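NADP-dependent 2-hydroxyacid dehydrogenase (Rhizobium etli, PDB 4XCV) probably catalyses the NADPH-linked interconversion of 2-oxoacids and D-2-hydroxyacids, binding the dinucleotide in a Rossmann-type domain. Local coordinates at residues R97-R102 and D284-E289; L201-E206 and A233-S238; D259-E264 and V278-H283. All coordinates share one frame; numbering follows the deposited sequence. Where two conformers were deposited one is given.

Overall arrangement
Running from the N terminus, the chain first builds the parallel sheet that begins with strand 8-12, then reaches 97-102 at the head of helix 100-116 and enters the seven-stranded sheet of the coenzyme domain. Contact 2 closes a short loop of 26 residues, holding helix 213-216 and strand 229-232, and joins the turns after strands 196-199 and 229-232. Contact 3 follows in series, bringing the loop after strand 255-258 against the end of strand 278-280 and the turn beyond. Only at 284-289 does contact 1 close its long loop, in which the other two are nested. Asp259 OD1 of contact 3 accepts from Asp284 N, and Lys237 of contact 2 reaches Glu262. All three touch NADPH.

Contact 1 of 3, residues R97-R102 and D284-E289; sequences RSLTTR and DAAVSE. With NDP (NADPH dihydro-nicotinamide-adenine-dinucleotide phosphate), chain B.
A chi1 of -152° turns CG of Leu99 roughly away from its backbone N and lays the isobutyl group against Ala286. CG packs on Ala286 CB at 3.5 Å, while CD2 comes within 3.3 Å of Ala286 O and also touches Ser288 OG, a hydroxyl that is hydrogen-bonded to Asp96. Arg102 reaches the same loop by a bend at chi3 (68°), which carries its guanidinium alongside Val287 without a direct hydrogen bond. Water does the joining instead. One molecule lies at the guanidinium edge, in its plane, taking a bond from Arg102 NH1 at 2.8 Å and another from Val287 N, and donating to Asp284 O at 2.7 Å. A second accepts a weak bond from NH1 and donates to Val287 O. Ala285 O lies over one guanidinium face, toward its rim, and is itself bonded to Arg116 of the second subunit, which also holds Arg102 O. The example illustrates how the N-terminal part of a helix and a distant loop can be joined by one leucine contact and a pair of waters. Ala286 O, an acceptor close to the acceptor O7N of NADPH, places the arrangement beside the nicotinamide carboxamide in the coenzyme cleft of a D-2-hydroxyacid dehydrogenase.

Contact 2 of 3, residues L201-E206 and A233-S238; sequences LPLTPE and AGRGKS. With NDP (NADPH dihydro-nicotinamide-adenine-dinucleotide phosphate), chain B.
Leu203 and Arg235 meet where two loops leave the C-terminal edge of a Rossmann-type parallel sheet, after neighbouring strands 196-199 and 229-232, the usual place for a dinucleotide. The van der Waals packing is centred on Leu203. In the conformer described, one of two for Arg235, Leu203 CB lies 3.7 Å above the guanidinium plane, toward the rim, and CD2 approaches NH2 of that group at 3.4 Å; the two side chains cross at about a right angle. Bends at chi2 and chi3 (-74° and -61°) fold this arginine conformer back over the leucine. On another flank, CD1 of Leu203 touches Lys237 CB and Ser238 OG.

No direct hydrogen bond joins 201-206 to 233-238; between these two segments the polar links run through two waters. One donates to Leu201 O at 2.7 Å and to Ser238 OG, and accepts from Arg235 N, so three groups fix it; Ser238 OG is also bonded to Thr207 O. The other accepts from Leu203 N and from Arg235 NH1 and lies 2.9 Å from O2D of the NADPH ribose.

Coenzyme contacts form the third group. Pro202 CD and CG pack near the adenosine half, by O4B and C8A, whereas Arg235 CG and CD pass close to O2D. At the far end Ala233 O receives the carboxamide N7N of NADPH in a bond of 2.9 Å, with an N-H...O angle of 160°.

Contact 3 of 3, residues D259-E264 and V278-H283; sequences DVFEVE and VFITPH. With NDP (NADPH dihydro-nicotinamide-adenine-dinucleotide phosphate), chain B.
The imidazole of His283 has Val260 CG1 over one face, 4.0 Å from the ring centroid and only 7° off the normal, a clear CH-pi contact. At its edge, ND1 donates to Glu264 OE1 at 2.6 Å. This bond is nearly straight (171°) and runs in the ring plane, but meets OE1 on its syn side, tilted out of the carboxylate plane; the planes of carboxylate and ring stand 87° apart. The other oxygen, OE2, uses its anti lone pair to accept from Phe261 N, so both oxygens are held, which fixes the rotation of the carboxylate. Such a His-carboxylate pair beside the nicotinamide is familiar from D-2-hydroxyacid dehydrogenases, where the histidine usually serves as acid-base; the position of His283 is consistent with that arrangement. Another part of the ring edge faces NADPH O7N, with CD2 at 3.4 Å.

The Phe261 ring turns its edge to Thr281 O, and its CZ packs on Ile280 CG2 in the conformer described, one of two for Ile280. Asp259 divides its carboxylate between protein and coenzyme: OD1 accepts from Thr281 OG1 at 2.7 Å, and OD2 accepts from the carboxamide N7N at 3.0 Å. Backbone contact is added by Asp259 CA, whose hydrogen points at Thr281 O.

Pro282 centres an inverse gamma turn just past strand 278-280. That strand is the last of the coenzyme-domain sheet and lies next to 255-258; helix 100-116 packs Trp106 on Asp259, and Gln125 of the second subunit bonds to the backbone of Val278 and Ile280.

Contact 1 of 3, residues R97-R102 and D284-E289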
loop_
_atom_site.group_PDB
_atom_site.type_symbol
_atom_site.label_atom_id
_atom_site.label_comp_id
_atom_site.label_asym_id
_atom_site.label_seq_id
_atom_site.Cartn_x
_atom_site.Cartn_y
_atom_site.Cartn_z
ATOM N N ARG A 97 4.274 15.519 14.144
ATOM C CA ARG A 97 5.318 14.490 13.975
ATOM C C ARG A 97 4.767 13.108 13.824
ATOM O O ARG A 97 5.362 12.270 13.104
ATOM C CB ARG A 97 6.320 14.576 15.161
ATOM N N SER A 98 3.573 12.812 14.375
ATOM C CA SER A 98 2.877 11.482 14.097
ATOM C C SER A 98 2.007 11.307 12.851
ATOM O O SER A 98 1.655 10.213 12.529
ATOM C CB SER A 98 1.948 11.120 15.318
ATOM O OG SER A 98 2.542 11.467 16.567
ATOM N N LEU A 99 1.676 12.403 12.147
ATOM C CA LEU A 99 0.929 12.494 10.940
ATOM C C LEU A 99 1.714 12.119 9.682
ATOM O O LEU A 99 1.156 11.717 8.626
ATOM C CB LEU A 99 0.474 13.923 10.786
ATOM C CG LEU A 99 -0.785 14.039 10.000
ATOM C CD1 LEU A 99 -1.852 13.142 10.659
ATOM C CD2 LEU A 99 -1.158 15.506 10.044
ATOM N N THR A 100 3.009 12.404 9.691
ATOM C CA THR A 100 3.865 12.059 8.565
ATOM C C THR A 100 3.699 10.610 8.128
ATOM O O THR A 100 3.495 10.325 6.938
ATOM C CB THR A 100 5.316 12.318 8.924
ATOM O OG1 THR A 100 5.427 13.695 9.300
ATOM C CG2 THR A 100 6.234 12.002 7.807
ATOM N N THR A 101 3.713 9.664 9.075
ATOM C CA THR A 101 3.624 8.268 8.724
ATOM C C THR A 101 2.240 7.935 8.126
ATOM O O THR A 101 2.121 7.049 7.278
ATOM C CB THR A 101 4.039 7.358 9.910
ATOM O OG1 THR A 101 4.393 6.064 9.425
ATOM C CG2 THR A 101 2.967 7.260 10.966
ATOM N N ARG A 102 1.210 8.633 8.557
ATOM C CA ARG A 102 -0.135 8.414 8.037
ATOM C C ARG A 102 -0.257 8.940 6.615
ATOM O O ARG A 102 -0.896 8.328 5.738
ATOM C CB ARG A 102 -1.198 9.005 8.951
ATOM C CG ARG A 102 -1.215 8.288 10.318
ATOM C CD ARG A 102 -2.390 8.631 11.190
ATOM N NE ARG A 102 -3.538 8.082 10.545
ATOM C CZ ARG A 102 -4.570 8.755 10.076
ATOM N NH1 ARG A 102 -4.708 10.081 10.352
ATOM N NH2 ARG A 102 -5.473 8.091 9.418
ATOM N N ASP A 284 -9.117 13.326 4.463
ATOM C CA ASP A 284 -8.884 12.534 5.671
ATOM C C ASP A 284 -7.613 11.691 5.525
ATOM O O ASP A 284 -7.395 10.788 6.352
ATOM C CB ASP A 284 -10.117 11.733 6.082
ATOM C CG ASP A 284 -10.480 10.594 5.138
ATOM O OD1 ASP A 284 -9.712 10.383 4.147
ATOM O OD2 ASP A 284 -11.471 9.856 5.415
ATOM N N ALA A 285 -6.742 12.040 4.591
ATOM C CA ALA A 285 -5.459 11.287 4.452
ATOM C C ALA A 285 -4.602 11.421 5.706
ATOM O O ALA A 285 -3.930 10.472 6.106
ATOM C CB ALA A 285 -4.671 11.792 3.279
ATOM N N ALA A 286 -4.552 12.594 6.318
ATOM C CA ALA A 286 -3.649 12.827 7.421
ATOM C C ALA A 286 -4.239 13.981 8.248
ATOM O O ALA A 286 -3.790 15.075 8.159
ATOM C CB ALA A 286 -2.250 13.168 6.919
ATOM N N VAL A 287 -5.299 13.707 8.956
ATOM C CA VAL A 287 -5.919 14.680 9.851
ATOM C C VAL A 287 -5.440 14.359 11.245
ATOM O O VAL A 287 -5.439 13.196 11.682
ATOM C CB VAL A 287 -7.467 14.590 9.780
ATOM C CG1 VAL A 287 -8.143 15.327 10.947
ATOM C CG2 VAL A 287 -7.967 15.103 8.437
ATOM N N SER A 288 -5.011 15.385 11.970
ATOM C CA SER A 288 -4.455 15.220 13.326
ATOM C C SER A 288 -5.486 14.821 14.385
ATOM O O SER A 288 -6.584 15.353 14.391
ATOM C CB SER A 288 -3.784 16.527 13.765
ATOM O OG SER A 288 -2.540 16.688 13.094
ATOM N N GLU A 289 -5.098 13.936 15.300
ATOM C CA GLU A 289 -5.878 13.720 16.534
ATOM C C GLU A 289 -5.931 15.070 17.296
ATOM O O GLU A 289 -4.936 15.789 17.347
ATOM C CB GLU A 289 -5.202 12.597 17.330
ATOM C CG GLU A 289 -5.831 12.200 18.645
ATOM C CD GLU A 289 -5.269 12.995 19.801
ATOM O OE1 GLU A 289 -4.030 12.901 20.078
ATOM O OE2 GLU A 289 -6.084 13.704 20.419
HETATM P PA NDP B . 7.444 21.336 3.868
HETATM O O1A NDP B . 8.270 20.508 4.803
HETATM O O2A NDP B . 7.383 22.842 4.023
HETATM O O5B NDP B . 7.931 20.976 2.387
HETATM C C5B NDP B . 7.419 21.728 1.283
HETATM C C4B NDP B . 8.112 21.222 0.041
HETATM O O4B NDP B . 7.519 21.867 -1.082
HETATM C C3B NDP B . 9.589 21.541 0.039
HETATM O O3B NDP B . 10.331 20.463 -0.567
HETATM C C2B NDP B . 9.614 22.770 -0.830
HETATM O O2B NDP B . 10.865 23.004 -1.534
HETATM C C1B NDP B . 8.534 22.432 -1.855
HETATM N N9A NDP B . 8.031 23.604 -2.574
HETATM C C8A NDP B . 7.422 24.662 -2.004
HETATM N N7A NDP B . 7.186 25.609 -2.964
HETATM C C5A NDP B . 7.707 25.116 -4.128
HETATM C C6A NDP B . 7.841 25.631 -5.416
HETATM N N6A NDP B . 7.334 26.820 -5.747
HETATM N N1A NDP B . 8.450 24.873 -6.336
HETATM C C2A NDP B . 8.937 23.654 -6.019
HETATM N N3A NDP B . 8.858 23.096 -4.799
HETATM C C4A NDP B . 8.227 23.865 -3.886
HETATM O O3 NDP B . 5.920 20.822 3.873
HETATM P PN NDP B . 5.329 19.384 4.283
HETATM O O1N NDP B . 6.072 18.362 3.490
HETATM O O2N NDP B . 5.328 19.208 5.726
HETATM O O5D NDP B . 3.828 19.542 3.822
HETATM C C5D NDP B . 3.509 19.877 2.464
HETATM C C4D NDP B . 2.053 20.357 2.453
HETATM O O4D NDP B . 1.175 19.264 2.679
HETATM C C3D NDP B . 1.682 21.335 3.534
HETATM O O3D NDP B . 2.041 22.681 3.172
HETATM C C2D NDP B . 0.181 21.155 3.690
HETATM O O2D NDP B . -0.509 22.135 2.877
HETATM C C1D NDP B . -0.088 19.804 3.093
HETATM N N1N NDP B . -0.683 18.813 3.995
HETATM C C2N NDP B . -1.819 18.137 3.632
HETATM C C3N NDP B . -2.444 17.293 4.486
HETATM C C7N NDP B . -3.614 16.538 4.118
HETATM O O7N NDP B . -4.312 16.090 5.058
HETATM N N7N NDP B . -3.956 16.279 2.868
HETATM C C4N NDP B . -1.860 17.022 5.817
HETATM C C5N NDP B . -0.639 17.766 6.072
HETATM C C6N NDP B . -0.091 18.629 5.245
HETATM P P2B NDP B . 12.234 23.205 -0.688
HETATM O O1X NDP B . 13.236 23.675 -1.691
HETATM O O2X NDP B . 11.910 24.237 0.379
HETATM O O3X NDP B . 12.540 21.910 -0.053
HETATM O O HOH W 1 -6.870 11.278 8.943
HETATM O O HOH W 2 -4.062 10.950 13.030
#

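Contact 2 of 3, residues L201-E206 and A233-S238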
loop_
_atom_site.group_PDB
_atom_site.type_symbol
_atom_site.label_atom_id
_atom_site.label_comp_id
_atom_site.label_asym_id
_atom_site.label_seq_id
_atom_site.Cartn_x
_atom_site.Cartn_y
_atom_site.Cartn_z
ATOM N N LEU A 201 2.926 19.550 -2.118
ATOM C CA LEU A 201 3.382 20.957 -2.088
ATOM C C LEU A 201 2.502 21.805 -1.151
ATOM O O LEU A 201 1.296 21.556 -1.061
ATOM C CB LEU A 201 3.303 21.581 -3.493
ATOM C CG LEU A 201 4.247 20.992 -4.555
ATOM C CD1 LEU A 201 3.884 21.609 -5.925
ATOM C CD2 LEU A 201 5.682 21.224 -4.205
ATOM N N PRO A 202 3.074 22.827 -0.513
ATOM C CA PRO A 202 2.240 23.855 0.133
ATOM C C PRO A 202 1.538 24.715 -0.881
ATOM O O PRO A 202 1.918 24.720 -2.083
ATOM C CB PRO A 202 3.266 24.702 0.911
ATOM C CG PRO A 202 4.555 24.483 0.225
ATOM C CD PRO A 202 4.485 23.220 -0.602
ATOM N N LEU A 203 0.508 25.443 -0.453
ATOM C CA LEU A 203 -0.166 26.445 -1.287
ATOM C C LEU A 203 0.515 27.786 -1.102
ATOM O O LEU A 203 0.559 28.337 0.010
ATOM C CB LEU A 203 -1.632 26.593 -0.891
ATOM C CG LEU A 203 -2.413 27.538 -1.825
ATOM C CD1 LEU A 203 -2.526 26.992 -3.222
ATOM C CD2 LEU A 203 -3.828 27.798 -1.291
ATOM N N THR A 204 1.064 28.285 -2.198
ATOM C CA THR A 204 1.642 29.618 -2.291
ATOM C C THR A 204 1.130 30.212 -3.585
ATOM O O THR A 204 0.582 29.506 -4.432
ATOM C CB THR A 204 3.175 29.575 -2.325
ATOM O OG1 THR A 204 3.591 28.924 -3.530
ATOM C CG2 THR A 204 3.723 28.762 -1.182
ATOM N N PRO A 205 1.371 31.504 -3.807
ATOM C CA PRO A 205 1.018 32.024 -5.128
ATOM C C PRO A 205 1.619 31.212 -6.281
ATOM O O PRO A 205 0.918 30.940 -7.277
ATOM C CB PRO A 205 1.582 33.451 -5.082
ATOM C CG PRO A 205 1.422 33.815 -3.651
ATOM C CD PRO A 205 1.820 32.577 -2.898
ATOM N N GLU A 206 2.873 30.747 -6.148
ATOM C CA GLU A 206 3.507 29.994 -7.210
ATOM C C GLU A 206 2.928 28.604 -7.426
ATOM O O GLU A 206 3.005 28.060 -8.523
ATOM C CB GLU A 206 4.980 29.797 -6.916
ATOM C CG GLU A 206 5.866 30.996 -7.022
ATOM C CD GLU A 206 7.227 30.613 -6.505
ATOM O OE1 GLU A 206 7.612 31.123 -5.414
ATOM O OE2 GLU A 206 7.860 29.725 -7.155
ATOM N N ALA A 233 -2.254 15.311 -2.435
ATOM C CA ALA A 233 -2.672 15.446 -1.025
ATOM C C ALA A 233 -2.051 16.655 -0.378
ATOM O O ALA A 233 -1.952 16.712 0.839
ATOM C CB ALA A 233 -2.332 14.175 -0.235
ATOM N N GLY A 234 -1.660 17.652 -1.173
ATOM C CA GLY A 234 -1.121 18.896 -0.636
ATOM C C GLY A 234 -2.244 19.851 -0.339
ATOM O O GLY A 234 -2.833 19.792 0.751
ATOM N N ARG A 235 -2.540 20.728 -1.313
ATOM C CA ARG A 235 -3.643 21.657 -1.198
ATOM C C ARG A 235 -4.473 21.630 -2.468
ATOM O O ARG A 235 -3.956 21.570 -3.580
ATOM C CB ARG A 235 -3.102 23.073 -0.930
ATOM C CG ARG A 235 -2.406 23.242 0.425
ATOM C CD ARG A 235 -3.353 23.279 1.607
ATOM N NE ARG A 235 -4.265 24.402 1.468
ATOM C CZ ARG A 235 -4.031 25.642 1.878
ATOM N NH1 ARG A 235 -2.920 25.970 2.536
ATOM N NH2 ARG A 235 -4.955 26.569 1.643
ATOM N N GLY A 236 -5.791 21.709 -2.282
ATOM C CA GLY A 236 -6.713 21.626 -3.374
ATOM C C GLY A 236 -6.610 22.793 -4.364
ATOM O O GLY A 236 -6.777 22.616 -5.573
ATOM N N LYS A 237 -6.309 23.985 -3.868
ATOM C CA LYS A 237 -6.205 25.154 -4.754
ATOM C C LYS A 237 -4.949 25.097 -5.636
ATOM O O LYS A 237 -4.842 25.920 -6.542
ATOM C CB LYS A 237 -6.320 26.462 -4.010
ATOM C CG LYS A 237 -7.721 26.703 -3.501
ATOM C CD LYS A 237 -7.819 27.939 -2.623
ATOM C CE LYS A 237 -9.260 28.138 -2.127
ATOM N NZ LYS A 237 -9.650 27.066 -1.149
ATOM N N SER A 238 -4.079 24.105 -5.448
ATOM C CA SER A 238 -2.979 23.884 -6.361
ATOM C C SER A 238 -3.430 23.250 -7.676
ATOM O O SER A 238 -2.644 23.237 -8.623
ATOM C CB SER A 238 -1.878 23.041 -5.739
ATOM O OG SER A 238 -1.255 23.790 -4.700
HETATM P PA NDP B . 7.444 21.336 3.868
HETATM O O1A NDP B . 8.270 20.508 4.803
HETATM O O2A NDP B . 7.383 22.842 4.023
HETATM O O5B NDP B . 7.931 20.976 2.387
HETATM C C5B NDP B . 7.419 21.728 1.283
HETATM C C4B NDP B . 8.112 21.222 0.041
HETATM O O4B NDP B . 7.519 21.867 -1.082
HETATM C C3B NDP B . 9.589 21.541 0.039
HETATM O O3B NDP B . 10.331 20.463 -0.567
HETATM C C2B NDP B . 9.614 22.770 -0.830
HETATM O O2B NDP B . 10.865 23.004 -1.534
HETATM C C1B NDP B . 8.534 22.432 -1.855
HETATM N N9A NDP B . 8.031 23.604 -2.574
HETATM C C8A NDP B . 7.422 24.662 -2.004
HETATM N N7A NDP B . 7.186 25.609 -2.964
HETATM C C5A NDP B . 7.707 25.116 -4.128
HETATM C C6A NDP B . 7.841 25.631 -5.416
HETATM N N6A NDP B . 7.334 26.820 -5.747
HETATM N N1A NDP B . 8.450 24.873 -6.336
HETATM C C2A NDP B . 8.937 23.654 -6.019
HETATM N N3A NDP B . 8.858 23.096 -4.799
HETATM C C4A NDP B . 8.227 23.865 -3.886
HETATM O O3 NDP B . 5.920 20.822 3.873
HETATM P PN NDP B . 5.329 19.384 4.283
HETATM O O1N NDP B . 6.072 18.362 3.490
HETATM O O2N NDP B . 5.328 19.208 5.726
HETATM O O5D NDP B . 3.828 19.542 3.822
HETATM C C5D NDP B . 3.509 19.877 2.464
HETATM C C4D NDP B . 2.053 20.357 2.453
HETATM O O4D NDP B . 1.175 19.264 2.679
HETATM C C3D NDP B . 1.682 21.335 3.534
HETATM O O3D NDP B . 2.041 22.681 3.172
HETATM C C2D NDP B . 0.181 21.155 3.690
HETATM O O2D NDP B . -0.509 22.135 2.877
HETATM C C1D NDP B . -0.088 19.804 3.093
HETATM N N1N NDP B . -0.683 18.813 3.995
HETATM C C2N NDP B . -1.819 18.137 3.632
HETATM C C3N NDP B . -2.444 17.293 4.486
HETATM C C7N NDP B . -3.614 16.538 4.118
HETATM O O7N NDP B . -4.312 16.090 5.058
HETATM N N7N NDP B . -3.956 16.279 2.868
HETATM C C4N NDP B . -1.860 17.022 5.817
HETATM C C5N NDP B . -0.639 17.766 6.072
HETATM C C6N NDP B . -0.091 18.629 5.245
HETATM P P2B NDP B . 12.234 23.205 -0.688
HETATM O O1X NDP B . 13.236 23.675 -1.691
HETATM O O2X NDP B . 11.910 24.237 0.379
HETATM O O3X NDP B . 12.540 21.910 -0.053
HETATM O O HOH W 3 -0.434 21.652 -3.111
HETATM O O HOH W 4 -0.173 24.931 2.352
#

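Contact 3 of 3, residues D259-E264 and V278-H283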
loop_
_atom_site.group_PDB
_atom_site.type_symbol
_atom_site.label_atom_id
_atom_site.label_comp_id
_atom_site.label_asym_id
_atom_site.label_seq_id
_atom_site.Cartn_x
_atom_site.Cartn_y
_atom_site.Cartn_z
ATOM N N ASP A 259 -7.048 13.784 -2.284
ATOM C CA ASP A 259 -7.517 13.995 -0.923
ATOM C C ASP A 259 -7.931 15.428 -0.662
ATOM O O ASP A 259 -8.515 15.725 0.401
ATOM C CB ASP A 259 -6.395 13.687 0.084
ATOM C CG ASP A 259 -6.867 13.663 1.509
ATOM O OD1 ASP A 259 -7.772 12.871 1.872
ATOM O OD2 ASP A 259 -6.301 14.404 2.347
ATOM N N VAL A 260 -7.611 16.322 -1.590
ATOM C CA VAL A 260 -7.834 17.762 -1.424
ATOM C C VAL A 260 -8.471 18.334 -2.658
ATOM O O VAL A 260 -8.245 17.825 -3.730
ATOM C CB VAL A 260 -6.503 18.486 -1.069
ATOM C CG1 VAL A 260 -5.987 18.013 0.268
ATOM C CG2 VAL A 260 -5.451 18.252 -2.153
ATOM N N PHE A 261 -9.236 19.426 -2.469
ATOM C CA PHE A 261 -10.071 19.967 -3.542
ATOM C C PHE A 261 -10.090 21.467 -3.489
ATOM O O PHE A 261 -9.903 22.056 -2.441
ATOM C CB PHE A 261 -11.501 19.362 -3.451
ATOM C CG PHE A 261 -11.471 17.876 -3.468
ATOM C CD1 PHE A 261 -11.315 17.169 -2.298
ATOM C CD2 PHE A 261 -11.405 17.175 -4.671
ATOM C CE1 PHE A 261 -11.131 15.791 -2.320
ATOM C CE2 PHE A 261 -11.234 15.816 -4.690
ATOM C CZ PHE A 261 -11.099 15.125 -3.534
ATOM N N GLU A 262 -10.369 22.101 -4.630
ATOM C CA GLU A 262 -10.391 23.552 -4.708
ATOM C C GLU A 262 -11.399 24.154 -3.742
ATOM O O GLU A 262 -11.151 25.206 -3.172
ATOM C CB GLU A 262 -10.736 23.992 -6.143
ATOM C CG GLU A 262 -9.715 23.590 -7.217
ATOM C CD GLU A 262 -10.069 24.200 -8.548
ATOM O OE1 GLU A 262 -10.026 25.449 -8.671
ATOM O OE2 GLU A 262 -10.462 23.423 -9.450
ATOM N N VAL A 263 -12.561 23.507 -3.647
ATOM C CA VAL A 263 -13.580 23.838 -2.673
ATOM C C VAL A 263 -13.875 22.569 -1.894
ATOM O O VAL A 263 -14.100 21.524 -2.513
ATOM C CB VAL A 263 -14.868 24.379 -3.346
ATOM C CG1 VAL A 263 -15.952 24.572 -2.291
ATOM C CG2 VAL A 263 -14.584 25.719 -4.006
ATOM N N GLU A 264 -13.810 22.655 -0.581
ATOM C CA GLU A 264 -14.167 21.541 0.310
ATOM C C GLU A 264 -15.343 21.938 1.201
ATOM O O GLU A 264 -15.353 23.067 1.719
ATOM C CB GLU A 264 -12.941 21.126 1.145
ATOM C CG GLU A 264 -11.772 20.669 0.268
ATOM C CD GLU A 264 -10.493 20.307 0.997
ATOM O OE1 GLU A 264 -10.473 20.429 2.252
ATOM O OE2 GLU A 264 -9.475 20.013 0.312
ATOM N N VAL A 278 -10.631 7.168 -10.690
ATOM C CA VAL A 278 -10.394 8.295 -9.797
ATOM C C VAL A 278 -10.826 7.881 -8.406
ATOM O O VAL A 278 -11.945 7.392 -8.216
ATOM C CB VAL A 278 -11.117 9.546 -10.253
ATOM C CG1 VAL A 278 -11.003 10.624 -9.193
ATOM C CG2 VAL A 278 -10.511 10.003 -11.564
ATOM N N PHE A 279 -9.935 8.045 -7.427
ATOM C CA PHE A 279 -10.157 7.749 -6.030
ATOM C C PHE A 279 -10.199 9.048 -5.273
ATOM O O PHE A 279 -9.313 9.890 -5.391
ATOM C CB PHE A 279 -9.016 6.873 -5.473
ATOM C CG PHE A 279 -8.899 5.538 -6.119
ATOM C CD1 PHE A 279 -8.172 5.391 -7.266
ATOM C CD2 PHE A 279 -9.474 4.410 -5.568
ATOM C CE1 PHE A 279 -8.056 4.150 -7.866
ATOM C CE2 PHE A 279 -9.325 3.145 -6.151
ATOM C CZ PHE A 279 -8.612 3.028 -7.304
ATOM N N ILE A 280 -11.280 9.210 -4.491
ATOM C CA ILE A 280 -11.485 10.431 -3.686
ATOM C C ILE A 280 -11.460 10.045 -2.239
ATOM O O ILE A 280 -12.150 9.136 -1.805
ATOM C CB ILE A 280 -12.832 11.059 -3.978
ATOM C CG1 ILE A 280 -12.726 11.794 -5.296
ATOM C CG2 ILE A 280 -13.266 12.004 -2.861
ATOM C CD1 ILE A 280 -14.064 12.259 -5.787
ATOM N N THR A 281 -10.664 10.766 -1.456
ATOM C CA THR A 281 -10.795 10.729 -0.004
ATOM C C THR A 281 -11.114 12.143 0.445
ATOM O O THR A 281 -10.630 13.152 -0.121
ATOM C CB THR A 281 -9.585 10.120 0.743
ATOM O OG1 THR A 281 -8.396 10.798 0.341
ATOM C CG2 THR A 281 -9.432 8.684 0.482
ATOM N N PRO A 282 -11.955 12.287 1.487
ATOM C CA PRO A 282 -12.530 13.600 1.825
ATOM C C PRO A 282 -11.611 14.361 2.792
ATOM O O PRO A 282 -11.991 14.695 3.903
ATOM C CB PRO A 282 -13.873 13.220 2.496
ATOM C CG PRO A 282 -13.508 11.912 3.187
ATOM C CD PRO A 282 -12.648 11.190 2.200
ATOM N N HIS A 283 -10.406 14.683 2.340
ATOM C CA HIS A 283 -9.457 15.356 3.183
ATOM C C HIS A 283 -9.301 14.662 4.523
ATOM O O HIS A 283 -9.334 15.291 5.560
ATOM C CB HIS A 283 -9.784 16.858 3.294
ATOM C CG HIS A 283 -8.582 17.707 3.618
ATOM N ND1 HIS A 283 -8.475 19.042 3.301
ATOM C CD2 HIS A 283 -7.397 17.381 4.211
ATOM C CE1 HIS A 283 -7.319 19.518 3.722
ATOM N NE2 HIS A 283 -6.648 18.523 4.293
HETATM P PA NDP B . 7.444 21.336 3.868
HETATM O O1A NDP B . 8.270 20.508 4.803
HETATM O O2A NDP B . 7.383 22.842 4.023
HETATM O O5B NDP B . 7.931 20.976 2.387
HETATM C C5B NDP B . 7.419 21.728 1.283
HETATM C C4B NDP B . 8.112 21.222 0.041
HETATM O O4B NDP B . 7.519 21.867 -1.082
HETATM C C3B NDP B . 9.589 21.541 0.039
HETATM O O3B NDP B . 10.331 20.463 -0.567
HETATM C C2B NDP B . 9.614 22.770 -0.830
HETATM O O2B NDP B . 10.865 23.004 -1.534
HETATM C C1B NDP B . 8.534 22.432 -1.855
HETATM N N9A NDP B . 8.031 23.604 -2.574
HETATM C C8A NDP B . 7.422 24.662 -2.004
HETATM N N7A NDP B . 7.186 25.609 -2.964
HETATM C C5A NDP B . 7.707 25.116 -4.128
HETATM C C6A NDP B . 7.841 25.631 -5.416
HETATM N N6A NDP B . 7.334 26.820 -5.747
HETATM N N1A NDP B . 8.450 24.873 -6.336
HETATM C C2A NDP B . 8.937 23.654 -6.019
HETATM N N3A NDP B . 8.858 23.096 -4.799
HETATM C C4A NDP B . 8.227 23.865 -3.886
HETATM O O3 NDP B . 5.920 20.822 3.873
HETATM P PN NDP B . 5.329 19.384 4.283
HETATM O O1N NDP B . 6.072 18.362 3.490
HETATM O O2N NDP B . 5.328 19.208 5.726
HETATM O O5D NDP B . 3.828 19.542 3.822
HETATM C C5D NDP B . 3.509 19.877 2.464
HETATM C C4D NDP B . 2.053 20.357 2.453
HETATM O O4D NDP B . 1.175 19.264 2.679
HETATM C C3D NDP B . 1.682 21.335 3.534
HETATM O O3D NDP B . 2.041 22.681 3.172
HETATM C C2D NDP B . 0.181 21.155 3.690
HETATM O O2D NDP B . -0.509 22.135 2.877
HETATM C C1D NDP B . -0.088 19.804 3.093
HETATM N N1N NDP B . -0.683 18.813 3.995
HETATM C C2N NDP B . -1.819 18.137 3.632
HETATM C C3N NDP B . -2.444 17.293 4.486
HETATM C C7N NDP B . -3.614 16.538 4.118
HETATM O O7N NDP B . -4.312 16.090 5.058
HETATM N N7N NDP B . -3.956 16.279 2.868
HETATM C C4N NDP B . -1.860 17.022 5.817
HETATM C C5N NDP B . -0.639 17.766 6.072
HETATM C C6N NDP B . -0.091 18.629 5.245
HETATM P P2B NDP B . 12.234 23.205 -0.688
HETATM O O1X NDP B . 13.236 23.675 -1.691
HETATM O O2X NDP B . 11.910 24.237 0.379
HETATM O O3X NDP B . 12.540 21.910 -0.053
#